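Local coordinates for protein endoglucanase (Fervidobacterium pennivorans DSM 9078, PDB 6KDD) that probably hydrolyses beta-glucosidic linkages in cellulose-like glucans, acting as a TIM-barrel glycoside hydrolase of family 5, at residues Gly23-Asn28 against Ser289-Glu294; Ser57-Ile62 against Thr97-Thr102; Tyr74-Asn79 against Trp123-Lys128; Val87-Leu92 against Lys131-Asn136; Thr171-Ile176 against Arg197-Phe202. All coordinates share one frame; numbering follows the deposited sequence.

Contacts 1, 2 and 5 are strand pairings in one closed parallel barrel; contacts 3 and 4 fasten its outer layer. Contacts 1 and 2, with centres about 9 Å apart, share R59, whose NH1 lies 2.9 Å from N25 OD1. Contact 4 lies about 10 Å from contact 2, centre to centre, and shares helix 78-93 with contact 3. R172 of contact 5 reaches the carbonyls of Y133 and P134 in contact 4. Glycerol about 3 Å from the N28 side chain and Tris about 4 Å from that of W293 (nearest atoms), probably crystallisation additives, are consistent with a substrate pocket at the C-terminal strand ends. Nickel lies about 6 Å from the D89 side chain (nearest atom).

Contact 1. Residues Gly23-Asn28 against Ser289-Glu294; sequences GVNIGN and SYAYWE
Y290 and A291 face G23 where the first and last strands of the TIM barrel, 22-25 and 289-292, meet in parallel and close the sheet. The Y290 ring brings CD1 to 4.0 Å from G23 N. A291 follows, its CA leaning on G23 O in a CA-H...O contact, while its methyl group packs against the amide of N25. Y292 carries the main bonds: its N donates to G23 O at 2.9 Å, and its O is gripped twice by N25. N25 N comes nearly along the C=O axis at 2.8 Å, and N25 ND2 approaches from above the carbonyl plane at 3.1 Å. Outside partners hold the same amide, R59 at OD1 and G259 at ND2. With CG anti to the backbone N (chi1 -175°), the W293 indole turns back to lie athwart N25, CE3 3.4 Å from N25 CB and N25 OD1 in plane at its edge. A cis peptide leads on to E294, whose CB lies against N25 O. Its carboxylate, held mainly by the backbone N of A297 and F299, reaches G27 N through one water. N28 ND2 bonds to W38 O, and a second water donates to E294 OE2 and N28 OD1, 2.7 Å from each.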
# COMPACT_ATOMS: atom_id res chain seq x y z
N GLY A 23 -2.90 10.01 -1.11
CA GLY A 23 -1.59 9.38 -1.05
C GLY A 23 -1.19 8.76 -2.38
O GLY A 23 -2.05 8.56 -3.26
N VAL A 24 0.12 8.45 -2.49
CA VAL A 24 0.59 7.76 -3.67
C VAL A 24 1.66 6.74 -3.27
O VAL A 24 2.50 6.97 -2.41
CB VAL A 24 1.08 8.73 -4.76
CG1 VAL A 24 2.29 9.55 -4.32
CG2 VAL A 24 1.33 8.04 -6.10
N ASN A 25 1.63 5.59 -3.94
CA ASN A 25 2.68 4.62 -3.73
C ASN A 25 3.91 5.00 -4.56
O ASN A 25 3.77 5.30 -5.75
CB ASN A 25 2.16 3.26 -4.20
CG ASN A 25 1.26 2.62 -3.18
OD1 ASN A 25 1.73 1.88 -2.31
ND2 ASN A 25 -0.05 2.78 -3.37
N ILE A 26 5.11 4.85 -3.99
CA ILE A 26 6.30 4.88 -4.84
C ILE A 26 6.67 3.45 -5.18
O ILE A 26 7.40 2.83 -4.42
CB ILE A 26 7.50 5.53 -4.11
CG1 ILE A 26 7.12 6.79 -3.32
CG2 ILE A 26 8.69 5.73 -5.08
CD1 ILE A 26 6.38 7.80 -4.12
N GLY A 27 6.12 2.93 -6.29
CA GLY A 27 6.26 1.52 -6.62
C GLY A 27 7.35 1.28 -7.67
O GLY A 27 7.90 2.25 -8.28
N ASN A 28 7.66 -0.02 -7.88
CA ASN A 28 8.70 -0.45 -8.82
C ASN A 28 10.08 0.01 -8.38
O ASN A 28 10.98 0.16 -9.21
CB ASN A 28 8.41 -0.01 -10.27
CG ASN A 28 7.34 -0.88 -10.90
OD1 ASN A 28 6.25 -1.03 -10.35
ND2 ASN A 28 7.61 -1.43 -12.08
N SER A 289 -9.04 6.75 3.54
CA SER A 289 -7.85 7.39 2.99
C SER A 289 -7.41 6.55 1.79
O SER A 289 -7.84 5.40 1.64
CB SER A 289 -6.71 7.47 3.99
OG SER A 289 -6.48 6.18 4.54
N TYR A 290 -6.46 7.04 1.00
CA TYR A 290 -6.09 6.24 -0.15
C TYR A 290 -4.65 6.49 -0.58
O TYR A 290 -4.10 7.55 -0.31
CB TYR A 290 -7.01 6.55 -1.33
CG TYR A 290 -7.05 7.96 -1.88
CD1 TYR A 290 -6.15 8.40 -2.85
CD2 TYR A 290 -8.03 8.85 -1.45
CE1 TYR A 290 -6.21 9.69 -3.36
CE2 TYR A 290 -8.11 10.14 -1.97
CZ TYR A 290 -7.22 10.56 -2.94
OH TYR A 290 -7.28 11.84 -3.48
N ALA A 291 -4.11 5.54 -1.34
CA ALA A 291 -2.81 5.69 -1.99
C ALA A 291 -2.89 5.08 -3.38
O ALA A 291 -3.12 3.87 -3.56
CB ALA A 291 -1.69 5.11 -1.18
N TYR A 292 -2.72 5.95 -4.37
CA TYR A 292 -2.78 5.55 -5.75
C TYR A 292 -1.61 4.62 -6.09
O TYR A 292 -0.49 4.86 -5.64
CB TYR A 292 -2.79 6.79 -6.63
CG TYR A 292 -2.77 6.44 -8.10
CD1 TYR A 292 -3.91 5.90 -8.70
CD2 TYR A 292 -1.62 6.59 -8.87
CE1 TYR A 292 -3.89 5.51 -10.04
CE2 TYR A 292 -1.61 6.27 -10.22
CZ TYR A 292 -2.75 5.70 -10.79
OH TYR A 292 -2.74 5.32 -12.09
N TRP A 293 -1.86 3.61 -6.94
CA TRP A 293 -0.79 2.78 -7.51
C TRP A 293 -0.62 3.13 -8.98
O TRP A 293 -1.51 2.82 -9.77
CB TRP A 293 -1.13 1.28 -7.41
CG TRP A 293 0.02 0.43 -7.88
CD1 TRP A 293 0.23 -0.10 -9.14
CD2 TRP A 293 1.15 0.03 -7.08
NE1 TRP A 293 1.40 -0.83 -9.14
CE2 TRP A 293 1.98 -0.78 -7.90
CE3 TRP A 293 1.52 0.25 -5.74
CZ2 TRP A 293 3.20 -1.30 -7.44
CZ3 TRP A 293 2.70 -0.32 -5.27
CH2 TRP A 293 3.54 -1.05 -6.12
N GLU A 294 0.50 3.75 -9.39
CA GLU A 294 1.58 4.23 -8.52
C GLU A 294 2.17 5.50 -9.16
O GLU A 294 1.61 6.01 -10.15
CB GLU A 294 2.63 3.15 -8.22
CG GLU A 294 2.86 2.17 -9.37
CD GLU A 294 3.45 2.72 -10.66
OE1 GLU A 294 4.11 3.80 -10.63
OE2 GLU A 294 3.28 2.05 -11.69
O HOH W 1 6.13 4.39 -8.65
O HOH W 2 3.81 -0.60 -11.41

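Contact 2. Residues Ser57-Ile62 against Thr97-Thr102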
# COMPACT_ATOMS: atom_id res chain seq x y z
N SER A 57 0.45 12.12 1.59
CA SER A 57 1.17 10.96 2.09
C SER A 57 1.82 10.16 0.95
O SER A 57 1.41 10.23 -0.22
CB SER A 57 0.25 10.06 2.88
OG SER A 57 -0.79 9.58 2.02
N VAL A 58 2.83 9.36 1.34
CA VAL A 58 3.43 8.40 0.42
C VAL A 58 3.51 7.04 1.09
O VAL A 58 3.74 6.91 2.30
CB VAL A 58 4.86 8.84 0.01
CG1 VAL A 58 4.86 9.97 -1.03
CG2 VAL A 58 5.75 9.13 1.21
N ARG A 59 3.33 6.00 0.27
CA ARG A 59 3.46 4.65 0.78
C ARG A 59 4.65 4.03 0.05
O ARG A 59 4.82 4.20 -1.16
CB ARG A 59 2.20 3.82 0.48
CG ARG A 59 2.36 2.34 0.85
CD ARG A 59 1.01 1.63 0.80
NE ARG A 59 1.05 0.19 1.13
CZ ARG A 59 1.05 -0.84 0.28
NH1 ARG A 59 1.14 -0.64 -1.02
NH2 ARG A 59 0.97 -2.10 0.75
N ILE A 60 5.53 3.41 0.83
CA ILE A 60 6.83 2.98 0.31
C ILE A 60 6.92 1.47 0.46
O ILE A 60 7.25 0.96 1.53
CB ILE A 60 8.01 3.65 1.04
CG1 ILE A 60 7.87 5.18 1.14
CG2 ILE A 60 9.36 3.25 0.39
CD1 ILE A 60 8.02 5.84 -0.20
N PRO A 61 6.63 0.71 -0.60
CA PRO A 61 6.86 -0.74 -0.59
C PRO A 61 8.33 -1.08 -0.47
O PRO A 61 9.19 -0.52 -1.18
CB PRO A 61 6.41 -1.18 -1.98
CG PRO A 61 5.39 -0.09 -2.38
CD PRO A 61 5.99 1.19 -1.82
N ILE A 62 8.64 -2.08 0.40
CA ILE A 62 10.03 -2.39 0.67
C ILE A 62 10.16 -3.90 0.89
O ILE A 62 9.53 -4.44 1.81
CB ILE A 62 10.50 -1.66 1.95
CG1 ILE A 62 10.46 -0.13 1.85
CG2 ILE A 62 11.91 -2.09 2.35
CD1 ILE A 62 10.74 0.49 3.23
N THR A 97 3.12 12.42 5.29
CA THR A 97 2.95 11.21 6.06
C THR A 97 3.58 10.06 5.28
O THR A 97 3.53 10.02 4.04
CB THR A 97 1.46 10.97 6.33
OG1 THR A 97 0.93 12.09 7.06
CG2 THR A 97 1.21 9.63 7.01
N VAL A 98 4.23 9.16 6.00
CA VAL A 98 4.99 8.09 5.35
C VAL A 98 4.54 6.74 5.90
O VAL A 98 4.50 6.54 7.11
CB VAL A 98 6.52 8.23 5.51
CG1 VAL A 98 7.23 7.12 4.74
CG2 VAL A 98 7.03 9.57 5.08
N ILE A 99 4.26 5.82 5.00
CA ILE A 99 3.95 4.45 5.37
C ILE A 99 5.04 3.57 4.78
O ILE A 99 5.28 3.59 3.56
CB ILE A 99 2.58 4.02 4.84
CG1 ILE A 99 1.47 4.87 5.44
CG2 ILE A 99 2.42 2.51 5.12
CD1 ILE A 99 0.24 5.05 4.56
N ILE A 100 5.69 2.81 5.67
CA ILE A 100 6.65 1.79 5.23
C ILE A 100 6.06 0.41 5.55
O ILE A 100 5.45 0.19 6.60
CB ILE A 100 8.04 1.98 5.86
CG1 ILE A 100 7.98 2.00 7.40
CG2 ILE A 100 8.71 3.25 5.32
CD1 ILE A 100 9.36 1.84 8.04
N ASN A 101 6.31 -0.53 4.63
CA ASN A 101 5.78 -1.86 4.83
C ASN A 101 6.90 -2.90 4.69
O ASN A 101 8.09 -2.56 4.52
CB ASN A 101 4.62 -2.14 3.87
CG ASN A 101 5.08 -2.38 2.45
OD1 ASN A 101 6.26 -2.62 2.19
ND2 ASN A 101 4.14 -2.30 1.52
N THR A 102 6.49 -4.18 4.72
CA THR A 102 7.26 -5.25 4.12
C THR A 102 6.43 -5.77 2.92
O THR A 102 5.21 -5.85 3.01
CB THR A 102 7.56 -6.36 5.15
OG1 THR A 102 8.39 -5.76 6.15
CG2 THR A 102 8.27 -7.56 4.55
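V58, I60 and I99 exchange the backbone bonds of two parallel strands inclined by 15°. V58 N donates to T97 O, I99 N to V58 O, and I60 N to I99 O, the last at 2.7 Å. Beyond them a side chain takes over: N101 OD1 accepts from I62 N at 3.0 Å. Placing CG between the backbone N and the carbonyl carbon (chi1 74°) turns the N101 amide toward the P61-I62 backbone.

Its ND2 lies over one face of the R59 guanidinium, the two planes nearly perpendicular. ND2 and R59 NH2 are both donors, so this is packing; R59 forms salt bridges with E140 through NE and with E260 through NH1.

Apolar contacts line the other face. V58 and V98 lie side by side, CG2 to CG2 at 4.1 Å, and I62 CD1 meets I100 CG2 at 4.0 Å. Helix 78-93 covers V98, I100 and I62, which completes a right-handed beta-alpha-beta crossover.

Contact 3. Residues Tyr74-Asn79 against Trp123-Lys128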
# COMPACT_ATOMS: atom_id res chain seq x y z
N TYR A 74 18.39 -12.64 11.90
CA TYR A 74 18.10 -12.22 10.54
C TYR A 74 18.34 -10.72 10.37
O TYR A 74 17.42 -9.98 10.00
CB TYR A 74 16.67 -12.61 10.17
CG TYR A 74 16.28 -14.01 10.57
CD1 TYR A 74 16.80 -15.11 9.90
CD2 TYR A 74 15.39 -14.22 11.61
CE1 TYR A 74 16.44 -16.40 10.27
CE2 TYR A 74 15.02 -15.51 11.98
CZ TYR A 74 15.55 -16.59 11.31
OH TYR A 74 15.16 -17.85 11.69
N ASP A 75 19.60 -10.31 10.62
CA ASP A 75 19.96 -8.90 10.69
C ASP A 75 19.73 -8.30 9.31
O ASP A 75 20.19 -8.84 8.32
CB ASP A 75 21.43 -8.68 11.08
CG ASP A 75 21.74 -8.98 12.54
OD1 ASP A 75 20.80 -9.01 13.39
OD2 ASP A 75 22.91 -9.18 12.81
N ILE A 76 18.97 -7.19 9.28
CA ILE A 76 18.86 -6.43 8.05
C ILE A 76 20.22 -5.83 7.81
O ILE A 76 20.84 -5.29 8.75
CB ILE A 76 17.78 -5.32 8.18
CG1 ILE A 76 16.39 -5.93 8.35
CG2 ILE A 76 17.84 -4.35 7.00
CD1 ILE A 76 15.40 -5.02 9.02
N ASP A 77 20.66 -5.88 6.56
CA ASP A 77 21.89 -5.25 6.14
C ASP A 77 21.88 -3.77 6.52
O ASP A 77 20.90 -3.07 6.27
CB ASP A 77 22.05 -5.52 4.66
CG ASP A 77 23.09 -4.67 3.98
OD1 ASP A 77 23.51 -3.65 4.57
OD2 ASP A 77 23.47 -5.05 2.87
N ARG A 78 22.98 -3.26 7.11
CA ARG A 78 23.03 -1.90 7.62
C ARG A 78 22.90 -0.85 6.51
O ARG A 78 22.23 0.14 6.71
CB ARG A 78 24.28 -1.61 8.47
CG ARG A 78 24.26 -2.19 9.88
CD ARG A 78 23.12 -1.75 10.80
NE ARG A 78 23.08 -2.58 12.00
CZ ARG A 78 22.43 -3.74 12.15
NH1 ARG A 78 21.69 -4.24 11.16
NH2 ARG A 78 22.50 -4.40 13.29
N ASN A 79 23.58 -1.02 5.37
CA ASN A 79 23.48 -0.08 4.26
C ASN A 79 22.05 -0.01 3.69
O ASN A 79 21.66 1.04 3.17
CB ASN A 79 24.39 -0.46 3.10
CG ASN A 79 25.81 -0.71 3.55
OD1 ASN A 79 26.35 0.05 4.35
ND2 ASN A 79 26.41 -1.79 3.07
N TRP A 123 10.44 -7.00 11.55
CA TRP A 123 9.71 -5.93 12.19
C TRP A 123 10.32 -5.53 13.53
O TRP A 123 10.19 -4.38 13.92
CB TRP A 123 8.21 -6.24 12.25
CG TRP A 123 7.60 -5.76 10.97
CD1 TRP A 123 7.08 -6.49 9.93
CD2 TRP A 123 7.58 -4.38 10.56
NE1 TRP A 123 6.66 -5.64 8.94
CE2 TRP A 123 6.93 -4.35 9.31
CE3 TRP A 123 7.97 -3.18 11.18
CZ2 TRP A 123 6.78 -3.14 8.61
CZ3 TRP A 123 7.76 -1.99 10.53
CH2 TRP A 123 7.20 -1.98 9.24
N ARG A 124 10.99 -6.48 14.23
CA ARG A 124 11.57 -6.12 15.51
C ARG A 124 12.65 -5.06 15.25
O ARG A 124 12.71 -4.04 15.95
CB ARG A 124 12.18 -7.34 16.22
CG ARG A 124 12.83 -7.01 17.57
CD ARG A 124 13.73 -8.14 18.10
NE ARG A 124 13.03 -9.44 18.10
CZ ARG A 124 12.08 -9.81 18.96
NH1 ARG A 124 11.69 -9.02 19.94
NH2 ARG A 124 11.51 -11.00 18.85
N GLN A 125 13.44 -5.29 14.20
CA GLN A 125 14.55 -4.44 13.84
C GLN A 125 14.06 -3.08 13.33
O GLN A 125 14.64 -2.04 13.66
CB GLN A 125 15.41 -5.12 12.80
CG GLN A 125 16.22 -6.26 13.40
CD GLN A 125 16.84 -6.98 12.25
OE1 GLN A 125 17.89 -6.60 11.76
NE2 GLN A 125 16.16 -8.02 11.76
N ILE A 126 13.03 -3.10 12.48
CA ILE A 126 12.62 -1.86 11.84
C ILE A 126 12.03 -1.00 12.95
O ILE A 126 12.27 0.21 13.02
CB ILE A 126 11.57 -2.10 10.74
CG1 ILE A 126 12.13 -2.96 9.60
CG2 ILE A 126 11.00 -0.78 10.21
CD1 ILE A 126 11.03 -3.56 8.71
N ALA A 127 11.20 -1.64 13.77
CA ALA A 127 10.50 -0.94 14.84
C ALA A 127 11.51 -0.30 15.78
O ALA A 127 11.31 0.84 16.21
CB ALA A 127 9.55 -1.89 15.55
N LYS A 128 12.62 -1.01 16.03
CA LYS A 128 13.65 -0.50 16.93
C LYS A 128 14.37 0.67 16.27
O LYS A 128 14.55 1.71 16.90
CB LYS A 128 14.68 -1.58 17.26
CG LYS A 128 14.30 -2.43 18.47
CD LYS A 128 15.39 -3.36 18.96
CE LYS A 128 14.94 -4.20 20.13
NZ LYS A 128 15.52 -5.56 20.05
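I76 and Q125 bring their CA atoms to 7.5 Å where the loop leading into helix 78-93 runs past the side of helix 112-129. One side chain does most of the joining. The Q125 chain is extended beyond CG (chi2 171°), so its terminal amide reaches the loop backbone and meets it at two points. OE1 accepts from I76 N at 2.8 Å, with the donor in the carbonyl plane on a lone pair and the N-H...O angle 167°, nearly straight. NE2 donates to Y74 O at 2.9 Å; that oxygen lies close to the plane of the Q125 amide, whereas NE2 stands well above the carbonyl plane of Y74. A further bond, from NE2 to E121 O one turn back in its own helix, also ties the amide down.

Beside this polar pair, the I76 and Q125 side chains run antiparallel alongside each other, with I76 CD1 3.8 Å from Q125 CB. The same methyl meets I126 CG1 at 3.9 Å, the two isoleucines set crosswise, and W64 packs on both of them. D77 follows immediately as N-cap, and its OD1 takes a weak bond from N79 N at 2.7 Å. The contact thus ties a beta-alpha loop of the TIM barrel to helix 112-129 of the outer layer, just ahead of the N-capped start of helix 78-93.

Contact 4. Residues Val87-Leu92 against Lys131-Asn136; sequences VVDRAL and KDYPEN
L92 is the bump of this contact, pushed from helix 78-93 into a hollow formed by Y133, P134 and N136 of the loop before strand 137-140. CG is anti to the carbonyl carbon (chi1 -73°) and CD1 anti to CA (chi2 175°), which carries the methyls out to the loop, where they divide the work. CD1 presses on the edge of the tyrosine ring, 3.6 Å from Y133 CD2, and more loosely on P134 CD; CD2 sits against the amide of N136, 3.7 Å from ND2. One turn earlier V88 adds a smaller bump, its CG1 lying 3.8 Å from Y133 CE2. The ring in turn projects toward the helix and ends at D89, where Y133 OH donates to OD1 at 2.6 Å. That oxygen uses its syn lone pair, and carboxylate and ring are nearly coplanar, 14° apart, so the acid continues the flat outline of the phenol. K85 bonds to both D89 OD2 and Y133 OH and closes this polar end. At the other end a water accepts from N136 ND2 and donates to L92 O. Here, at the N-terminal end of the barrel strands, helix 78-93 receives the packing of an alpha-beta loop.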
# COMPACT_ATOMS: atom_id res chain seq x y z
N VAL A 87 15.33 7.74 2.45
CA VAL A 87 14.07 7.92 1.75
C VAL A 87 13.00 8.43 2.72
O VAL A 87 12.27 9.39 2.41
CB VAL A 87 13.63 6.60 1.07
CG1 VAL A 87 12.22 6.68 0.49
CG2 VAL A 87 14.67 6.18 0.01
N VAL A 88 12.83 7.71 3.83
CA VAL A 88 11.85 8.12 4.84
C VAL A 88 12.11 9.58 5.26
O VAL A 88 11.17 10.38 5.34
CB VAL A 88 11.91 7.16 6.04
CG1 VAL A 88 11.24 7.78 7.25
CG2 VAL A 88 11.29 5.82 5.71
N ASP A 89 13.38 9.91 5.52
CA ASP A 89 13.78 11.23 6.00
C ASP A 89 13.41 12.30 5.00
O ASP A 89 12.83 13.33 5.38
CB ASP A 89 15.30 11.35 6.30
CG ASP A 89 15.71 10.65 7.59
OD1 ASP A 89 14.84 10.08 8.26
OD2 ASP A 89 16.90 10.57 7.85
N ARG A 90 13.72 12.07 3.70
CA ARG A 90 13.36 13.05 2.69
C ARG A 90 11.85 13.28 2.61
O ARG A 90 11.41 14.43 2.40
CB ARG A 90 13.93 12.69 1.31
CG ARG A 90 15.45 12.74 1.23
CD ARG A 90 15.94 14.19 1.14
NE ARG A 90 17.35 14.41 0.83
CZ ARG A 90 18.18 15.23 1.50
NH1 ARG A 90 17.75 15.91 2.55
NH2 ARG A 90 19.44 15.33 1.13
N ALA A 91 11.06 12.20 2.73
CA ALA A 91 9.61 12.33 2.70
C ALA A 91 9.10 13.13 3.91
O ALA A 91 8.26 14.01 3.77
CB ALA A 91 8.97 10.96 2.62
N LEU A 92 9.57 12.79 5.11
CA LEU A 92 9.18 13.50 6.32
C LEU A 92 9.58 14.98 6.29
O LEU A 92 8.85 15.84 6.77
CB LEU A 92 9.76 12.76 7.53
CG LEU A 92 9.09 11.43 7.87
CD1 LEU A 92 9.85 10.75 9.01
CD2 LEU A 92 7.60 11.60 8.25
N LYS A 131 12.11 3.87 16.20
CA LYS A 131 11.18 4.01 17.31
C LYS A 131 11.00 5.48 17.67
O LYS A 131 9.92 5.89 18.09
CB LYS A 131 11.64 3.15 18.51
CG LYS A 131 12.98 3.54 19.11
CD LYS A 131 13.33 2.73 20.37
CE LYS A 131 13.22 3.54 21.65
NZ LYS A 131 11.87 3.42 22.26
N ASP A 132 12.05 6.28 17.46
CA ASP A 132 12.07 7.66 17.94
C ASP A 132 11.53 8.61 16.88
O ASP A 132 11.46 9.82 17.10
CB ASP A 132 13.46 8.02 18.49
CG ASP A 132 13.71 7.29 19.81
OD1 ASP A 132 12.83 7.39 20.66
OD2 ASP A 132 14.71 6.53 19.93
N TYR A 133 11.06 8.06 15.74
CA TYR A 133 10.55 8.87 14.64
C TYR A 133 9.22 9.53 14.98
O TYR A 133 8.45 8.99 15.76
CB TYR A 133 10.46 8.01 13.36
CG TYR A 133 11.72 8.16 12.55
CD1 TYR A 133 12.96 7.95 13.13
CD2 TYR A 133 11.69 8.64 11.25
CE1 TYR A 133 14.15 8.17 12.45
CE2 TYR A 133 12.87 8.86 10.55
CZ TYR A 133 14.10 8.58 11.13
OH TYR A 133 15.27 8.78 10.46
N PRO A 134 8.89 10.66 14.32
CA PRO A 134 7.61 11.35 14.53
C PRO A 134 6.39 10.46 14.24
O PRO A 134 6.52 9.42 13.59
CB PRO A 134 7.64 12.58 13.61
CG PRO A 134 9.00 12.60 12.96
CD PRO A 134 9.72 11.31 13.32
N GLU A 135 5.22 10.86 14.74
CA GLU A 135 4.01 10.05 14.67
C GLU A 135 3.49 9.89 13.22
O GLU A 135 2.61 9.06 12.95
CB GLU A 135 2.92 10.62 15.58
CG GLU A 135 2.34 11.95 15.17
CD GLU A 135 1.17 12.38 16.07
OE1 GLU A 135 0.46 13.34 15.72
OE2 GLU A 135 0.96 11.71 17.12
N ASN A 136 3.96 10.71 12.30
CA ASN A 136 3.45 10.63 10.93
C ASN A 136 4.26 9.64 10.06
O ASN A 136 4.15 9.70 8.83
CB ASN A 136 3.32 12.03 10.31
CG ASN A 136 4.62 12.80 10.28
OD1 ASN A 136 5.50 12.56 11.10
ND2 ASN A 136 4.77 13.68 9.32
O HOH W 3 6.92 15.39 8.58

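Contact 5. Residues Thr171-Ile176 against Arg197-Phe202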
# COMPACT_ATOMS: atom_id res chain seq x y z
N THR A 171 2.52 3.20 20.55
CA THR A 171 1.38 3.98 20.08
C THR A 171 1.40 4.28 18.58
O THR A 171 0.53 5.01 18.10
CB THR A 171 1.26 5.33 20.79
OG1 THR A 171 2.43 6.11 20.53
CG2 THR A 171 0.99 5.22 22.28
N ARG A 172 2.41 3.81 17.85
CA ARG A 172 2.52 4.19 16.44
C ARG A 172 1.44 3.45 15.64
O ARG A 172 1.15 2.29 15.93
CB ARG A 172 3.92 3.82 15.92
CG ARG A 172 4.18 4.32 14.51
CD ARG A 172 5.56 3.92 14.02
NE ARG A 172 6.59 4.48 14.89
CZ ARG A 172 6.96 5.76 14.95
NH1 ARG A 172 6.39 6.67 14.18
NH2 ARG A 172 7.89 6.13 15.82
N ILE A 173 0.78 4.15 14.71
CA ILE A 173 -0.19 3.52 13.83
C ILE A 173 0.45 2.35 13.09
O ILE A 173 1.58 2.45 12.59
CB ILE A 173 -0.75 4.56 12.83
CG1 ILE A 173 -1.58 5.61 13.58
CG2 ILE A 173 -1.53 3.89 11.70
CD1 ILE A 173 -2.80 5.00 14.26
N VAL A 174 -0.29 1.23 13.02
CA VAL A 174 0.13 0.05 12.29
C VAL A 174 -1.01 -0.33 11.34
O VAL A 174 -2.19 -0.29 11.72
CB VAL A 174 0.55 -1.09 13.23
CG1 VAL A 174 0.96 -2.34 12.46
CG2 VAL A 174 1.71 -0.65 14.10
N ILE A 175 -0.66 -0.57 10.08
CA ILE A 175 -1.68 -0.84 9.08
C ILE A 175 -1.78 -2.35 8.93
O ILE A 175 -0.76 -3.01 8.76
CB ILE A 175 -1.36 -0.09 7.76
CG1 ILE A 175 -1.53 1.42 7.98
CG2 ILE A 175 -2.28 -0.56 6.65
CD1 ILE A 175 -0.80 2.25 6.97
N ILE A 176 -3.00 -2.89 9.01
CA ILE A 176 -3.19 -4.34 8.86
C ILE A 176 -3.97 -4.56 7.57
O ILE A 176 -5.10 -4.08 7.43
CB ILE A 176 -4.02 -4.92 10.04
CG1 ILE A 176 -3.48 -4.45 11.40
CG2 ILE A 176 -4.08 -6.44 9.93
CD1 ILE A 176 -2.03 -4.90 11.64
N ARG A 197 -4.69 1.66 17.79
CA ARG A 197 -3.78 2.37 16.90
C ARG A 197 -3.50 1.53 15.66
O ARG A 197 -2.34 1.42 15.23
CB ARG A 197 -2.48 2.74 17.62
CG ARG A 197 -2.65 3.90 18.59
CD ARG A 197 -2.73 5.22 17.85
NE ARG A 197 -2.75 6.29 18.82
CZ ARG A 197 -3.85 6.74 19.41
NH1 ARG A 197 -5.03 6.21 19.11
NH2 ARG A 197 -3.77 7.72 20.29
N ILE A 198 -4.57 0.94 15.11
CA ILE A 198 -4.46 0.19 13.87
C ILE A 198 -5.41 0.78 12.84
O ILE A 198 -6.43 1.41 13.15
CB ILE A 198 -4.62 -1.35 14.02
CG1 ILE A 198 -5.97 -1.73 14.63
CG2 ILE A 198 -3.45 -2.01 14.73
CD1 ILE A 198 -6.31 -3.21 14.50
N ILE A 199 -5.02 0.57 11.57
CA ILE A 199 -5.83 0.95 10.42
C ILE A 199 -5.87 -0.28 9.51
O ILE A 199 -4.87 -0.96 9.30
CB ILE A 199 -5.33 2.24 9.72
CG1 ILE A 199 -5.43 3.46 10.64
CG2 ILE A 199 -6.06 2.50 8.41
CD1 ILE A 199 -4.70 4.70 10.16
N VAL A 200 -7.06 -0.61 9.04
CA VAL A 200 -7.19 -1.80 8.20
C VAL A 200 -7.08 -1.32 6.75
O VAL A 200 -7.61 -0.27 6.39
CB VAL A 200 -8.54 -2.50 8.47
CG1 VAL A 200 -8.79 -3.60 7.46
CG2 VAL A 200 -8.53 -3.09 9.88
N SER A 201 -6.43 -2.13 5.90
CA SER A 201 -6.26 -1.69 4.51
C SER A 201 -6.82 -2.71 3.52
O SER A 201 -6.65 -3.91 3.69
CB SER A 201 -4.77 -1.55 4.22
OG SER A 201 -4.61 -0.89 2.96
N PHE A 202 -7.44 -2.22 2.43
CA PHE A 202 -7.74 -3.07 1.28
C PHE A 202 -7.14 -2.44 0.03
O PHE A 202 -6.93 -1.22 -0.01
CB PHE A 202 -9.25 -3.37 1.09
CG PHE A 202 -10.13 -2.28 0.53
CD1 PHE A 202 -10.46 -1.18 1.31
CD2 PHE A 202 -10.66 -2.36 -0.76
CE1 PHE A 202 -11.23 -0.14 0.81
CE2 PHE A 202 -11.47 -1.34 -1.25
CZ PHE A 202 -11.73 -0.21 -0.48
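I173 and R197 are roughly perpendicular, the isoleucine CD1 lying 3.6 Å from R197 CD. Bent at chi2 (-76°), the arginine chain folds its aliphatic part over the loop backbone, with CD 3.3 Å from T171 O. The other branch of I173 serves the next neighbour: CG2 touches I199 CD1 at 3.6 Å, the side chains crossing obliquely, and helix 13-20 packs against both residues. Farther along this face I175 CG2 meets S201 CB at 3.6 Å, while the serine hydroxyl is bonded to F257 O. On the opposite face I176 CG1 lies 4.1 Å from I198 CG2, and helix 151-168 covers V174 and I176.

Between the faces run four backbone bonds, V174 N to R197 O, I199 N to V174 O, I176 N to I199 O and S201 N to I176 O; the third measures 2.7 Å. Such parallel pairing, with I175 and I199 turned to the interior and V174, I176 and I198 to the outer layer, is that of the fifth and sixth strands of a TIM barrel.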